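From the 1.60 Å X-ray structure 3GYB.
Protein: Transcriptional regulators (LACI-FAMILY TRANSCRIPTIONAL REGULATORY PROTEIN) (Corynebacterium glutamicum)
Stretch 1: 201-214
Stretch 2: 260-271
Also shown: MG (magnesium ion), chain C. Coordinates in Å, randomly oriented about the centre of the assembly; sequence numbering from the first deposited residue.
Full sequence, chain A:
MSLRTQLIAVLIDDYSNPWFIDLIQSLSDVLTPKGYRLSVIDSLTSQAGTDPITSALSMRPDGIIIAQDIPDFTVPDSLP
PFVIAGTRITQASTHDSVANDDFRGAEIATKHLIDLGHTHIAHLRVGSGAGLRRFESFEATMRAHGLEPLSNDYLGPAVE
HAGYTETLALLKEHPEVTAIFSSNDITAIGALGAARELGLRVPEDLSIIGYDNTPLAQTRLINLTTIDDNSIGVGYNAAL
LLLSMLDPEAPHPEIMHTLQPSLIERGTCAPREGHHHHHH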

# COMPACT_ATOMS: atom_id res chain seq x y z
N ARG A 201 -9.71 -20.38 11.93
CA ARG A 201 -9.32 -20.60 10.55
C ARG A 201 -10.24 -19.81 9.63
O ARG A 201 -11.45 -19.74 9.85
CB ARG A 201 -9.41 -22.08 10.19
CG ARG A 201 -8.49 -22.97 11.01
CD ARG A 201 -8.52 -24.39 10.47
NE ARG A 201 -8.00 -24.45 9.11
CZ ARG A 201 -8.01 -25.55 8.35
NH1 ARG A 201 -8.51 -26.68 8.83
NH2 ARG A 201 -7.51 -25.51 7.12
N VAL A 202 -9.66 -19.19 8.61
CA VAL A 202 -10.45 -18.44 7.64
C VAL A 202 -10.25 -19.20 6.33
O VAL A 202 -9.11 -19.35 5.88
CB VAL A 202 -9.94 -16.99 7.49
CG1 VAL A 202 -10.69 -16.29 6.37
CG2 VAL A 202 -10.15 -16.23 8.81
N PRO A 203 -11.33 -19.63 5.67
CA PRO A 203 -12.75 -19.49 6.01
C PRO A 203 -13.42 -20.61 6.82
O PRO A 203 -14.60 -20.51 7.13
CB PRO A 203 -13.39 -19.36 4.64
CG PRO A 203 -12.63 -20.42 3.86
CD PRO A 203 -11.18 -20.24 4.33
N GLU A 204 -12.67 -21.65 7.16
CA GLU A 204 -13.26 -22.78 7.88
C GLU A 204 -14.09 -22.41 9.11
O GLU A 204 -15.16 -22.99 9.33
CB GLU A 204 -12.17 -23.78 8.29
CG GLU A 204 -11.57 -24.58 7.14
CD GLU A 204 -10.63 -23.77 6.27
OE1 GLU A 204 -10.17 -22.71 6.71
OE2 GLU A 204 -10.33 -24.22 5.13
N ASP A 205 -13.60 -21.47 9.90
CA ASP A 205 -14.33 -21.05 11.10
C ASP A 205 -15.01 -19.70 10.94
O ASP A 205 -16.14 -19.50 11.40
CB ASP A 205 -13.38 -20.96 12.31
CG ASP A 205 -12.76 -22.30 12.66
OD1 ASP A 205 -13.49 -23.31 12.65
OD2 ASP A 205 -11.56 -22.33 12.97
N LEU A 206 -14.33 -18.78 10.27
CA LEU A 206 -14.86 -17.43 10.10
C LEU A 206 -14.72 -16.94 8.66
O LEU A 206 -13.65 -17.09 8.06
CB LEU A 206 -14.10 -16.48 11.03
CG LEU A 206 -14.41 -14.98 10.97
CD1 LEU A 206 -15.77 -14.71 11.61
CD2 LEU A 206 -13.34 -14.21 11.71
N SER A 207 -15.79 -16.38 8.10
CA SER A 207 -15.75 -15.85 6.74
C SER A 207 -15.52 -14.34 6.81
O SER A 207 -16.05 -13.67 7.69
CB SER A 207 -17.07 -16.10 6.00
OG SER A 207 -17.15 -17.44 5.53
N ILE A 208 -14.70 -13.83 5.90
CA ILE A 208 -14.41 -12.40 5.85
C ILE A 208 -14.45 -11.89 4.42
O ILE A 208 -13.81 -12.46 3.53
CB ILE A 208 -13.02 -12.07 6.44
CG1 ILE A 208 -13.00 -12.36 7.95
CG2 ILE A 208 -12.68 -10.60 6.19
CD1 ILE A 208 -11.63 -12.20 8.60
N ILE A 209 -15.20 -10.82 4.18
CA ILE A 209 -15.24 -10.24 2.85
C ILE A 209 -14.91 -8.76 2.97
O ILE A 209 -15.41 -8.07 3.86
CB ILE A 209 -16.63 -10.45 2.17
CG1 ILE A 209 -16.64 -9.77 0.80
CG2 ILE A 209 -17.75 -9.94 3.08
CD1 ILE A 209 -17.80 -10.17 -0.10
N GLY A 210 -14.04 -8.29 2.08
CA GLY A 210 -13.62 -6.90 2.10
C GLY A 210 -14.27 -6.06 1.02
O GLY A 210 -15.31 -6.43 0.47
N TYR A 211 -13.65 -4.93 0.70
CA TYR A 211 -14.17 -4.02 -0.31
C TYR A 211 -13.02 -3.17 -0.83
O TYR A 211 -12.27 -2.60 -0.04
CB TYR A 211 -15.24 -3.11 0.33
CG TYR A 211 -16.26 -2.51 -0.62
CD1 TYR A 211 -17.63 -2.73 -0.44
CD2 TYR A 211 -15.87 -1.68 -1.67
CE1 TYR A 211 -18.58 -2.15 -1.27
CE2 TYR A 211 -16.82 -1.09 -2.52
CZ TYR A 211 -18.17 -1.33 -2.31
OH TYR A 211 -19.11 -0.74 -3.13
N ASP A 212 -12.87 -3.13 -2.16
CA ASP A 212 -11.84 -2.37 -2.88
C ASP A 212 -11.00 -3.19 -3.85
O ASP A 212 -10.52 -2.65 -4.83
CB ASP A 212 -10.84 -1.67 -1.94
CG ASP A 212 -11.44 -0.48 -1.21
OD1 ASP A 212 -12.55 -0.04 -1.57
OD2 ASP A 212 -10.77 0.02 -0.28
N ASN A 213 -10.84 -4.48 -3.60
CA ASN A 213 -9.99 -5.31 -4.45
C ASN A 213 -8.62 -4.65 -4.61
O ASN A 213 -8.12 -4.44 -5.73
CB ASN A 213 -10.58 -5.56 -5.84
CG ASN A 213 -9.77 -6.59 -6.62
OD1 ASN A 213 -9.35 -7.60 -6.05
ND2 ASN A 213 -9.55 -6.35 -7.91
N THR A 214 -8.03 -4.31 -3.47
CA THR A 214 -6.71 -3.70 -3.41
C THR A 214 -5.69 -4.72 -3.90
O THR A 214 -5.99 -5.92 -3.98
CB THR A 214 -6.31 -3.38 -1.96
OG1 THR A 214 -6.44 -4.57 -1.18
CG2 THR A 214 -7.18 -2.28 -1.38
N GLN A 260 -20.64 0.27 -11.60
CA GLN A 260 -21.14 -0.88 -10.87
C GLN A 260 -20.05 -1.72 -10.22
O GLN A 260 -19.04 -2.05 -10.84
CB GLN A 260 -21.97 -1.78 -11.79
CG GLN A 260 -23.22 -1.11 -12.32
CD GLN A 260 -24.11 -0.60 -11.21
OE1 GLN A 260 -24.48 0.57 -11.18
NE2 GLN A 260 -24.45 -1.48 -10.27
N PRO A 261 -20.23 -2.06 -8.93
CA PRO A 261 -19.25 -2.87 -8.22
C PRO A 261 -19.57 -4.34 -8.51
O PRO A 261 -20.62 -4.65 -9.07
CB PRO A 261 -19.48 -2.50 -6.77
CG PRO A 261 -20.98 -2.33 -6.73
CD PRO A 261 -21.25 -1.53 -8.00
N SER A 262 -18.67 -5.24 -8.14
CA SER A 262 -18.90 -6.66 -8.38
C SER A 262 -18.13 -7.51 -7.38
O SER A 262 -17.12 -7.08 -6.83
CB SER A 262 -18.49 -7.03 -9.80
OG SER A 262 -17.15 -6.65 -10.07
N LEU A 263 -18.63 -8.71 -7.15
CA LEU A 263 -18.01 -9.64 -6.21
C LEU A 263 -16.84 -10.39 -6.84
O LEU A 263 -16.94 -10.88 -7.97
CB LEU A 263 -19.05 -10.65 -5.72
CG LEU A 263 -18.52 -11.85 -4.93
CD1 LEU A 263 -18.00 -11.39 -3.57
CD2 LEU A 263 -19.65 -12.86 -4.74
N ILE A 264 -15.74 -10.48 -6.10
CA ILE A 264 -14.58 -11.23 -6.56
C ILE A 264 -14.36 -12.27 -5.47
O ILE A 264 -13.97 -11.94 -4.35
CB ILE A 264 -13.31 -10.36 -6.67
CG1 ILE A 264 -13.51 -9.30 -7.76
CG2 ILE A 264 -12.12 -11.24 -7.03
CD1 ILE A 264 -12.30 -8.40 -7.95
N GLU A 265 -14.65 -13.52 -5.79
CA GLU A 265 -14.51 -14.59 -4.83
C GLU A 265 -13.10 -15.15 -4.80
O GLU A 265 -12.54 -15.56 -5.83
CB GLU A 265 -15.49 -15.72 -5.13
CG GLU A 265 -16.95 -15.34 -4.95
CD GLU A 265 -17.87 -16.53 -5.10
OE1 GLU A 265 -17.80 -17.46 -4.27
OE2 GLU A 265 -18.67 -16.54 -6.06
N ARG A 266 -12.51 -15.14 -3.61
CA ARG A 266 -11.18 -15.69 -3.43
C ARG A 266 -11.25 -16.75 -2.34
O ARG A 266 -12.13 -17.60 -2.38
CB ARG A 266 -10.16 -14.59 -3.12
CG ARG A 266 -9.93 -13.66 -4.32
CD ARG A 266 -8.59 -12.94 -4.28
NE ARG A 266 -8.41 -12.12 -5.48
CZ ARG A 266 -8.79 -10.84 -5.58
NH1 ARG A 266 -9.35 -10.22 -4.55
NH2 ARG A 266 -8.62 -10.20 -6.72
N GLY A 267 -10.37 -16.69 -1.34
CA GLY A 267 -10.41 -17.75 -0.35
C GLY A 267 -10.84 -17.48 1.08
O GLY A 267 -10.69 -18.36 1.93
N THR A 268 -11.39 -16.31 1.35
CA THR A 268 -11.76 -15.99 2.72
C THR A 268 -13.22 -16.17 3.14
O THR A 268 -13.59 -15.82 4.26
CB THR A 268 -11.32 -14.56 3.07
OG1 THR A 268 -11.87 -13.65 2.13
CG2 THR A 268 -9.79 -14.46 3.05
N CYS A 269 -14.05 -16.72 2.26
CA CYS A 269 -15.45 -16.98 2.59
C CYS A 269 -15.76 -18.44 2.30
O CYS A 269 -15.13 -19.06 1.44
CB CYS A 269 -16.39 -16.09 1.77
SG CYS A 269 -16.52 -14.38 2.34
N ALA A 270 -16.73 -18.99 3.02
CA ALA A 270 -17.15 -20.37 2.83
C ALA A 270 -18.58 -20.52 3.31
O ALA A 270 -19.06 -19.72 4.12
CB ALA A 270 -16.23 -21.31 3.60
N PRO A 271 -19.30 -21.54 2.82
CA PRO A 271 -20.69 -21.75 3.24
C PRO A 271 -20.84 -22.21 4.68
O PRO A 271 -19.98 -22.91 5.22
CB PRO A 271 -21.19 -22.80 2.24
CG PRO A 271 -19.96 -23.59 1.94
CD PRO A 271 -18.91 -22.51 1.78
MG MG C . -10.38 -1.15 -6.37
O HOH W 1 -8.28 -1.88 -6.62
O HOH W 2 -10.98 -2.60 -7.86
O HOH W 3 -9.94 0.44 -4.89

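Read from its start, stretch 2 opens with a light touch: Pro261 points toward the other stretch, and its CB lies 4.1 Å from Tyr211 OH. Leu263 starts out away, yet its t, p rotamer brings CD1 back to 3.7 Å from Ile209 CD1, an apolar contact made tip to tip. Ile264 points toward the partner and lays CD1 3.4 Å from Asn213 CG. That same amide serves Arg266, whose extended side chain carries the guanidinium to Asn213 OD1: NH2 donates at 2.8 Å and NH1 at 3.0 Å. The oxygen sits at the guanidinium edge, near its plane, so one carbonyl can accept from both nitrogens.

Gly267 brings its O to 3.1 Å from Pro203 CD, and then Thr268 does the most precise work. Its O accepts from Ile208 N at 2.8 Å, nearly straight at 167°, while its OG1, in the p rotamer, donates to Ile208 O at 2.7 Å. Backbone and side chain of one threonine thus satisfy both polar groups of one strand residue. Cys269 follows with SG against Ile209 CB at 3.9 Å. Finally Ala270 N donates to Ser207 OG at 3.0 Å, and its CB packs 3.6 Å from CB of Pro203, the residue after a cis peptide.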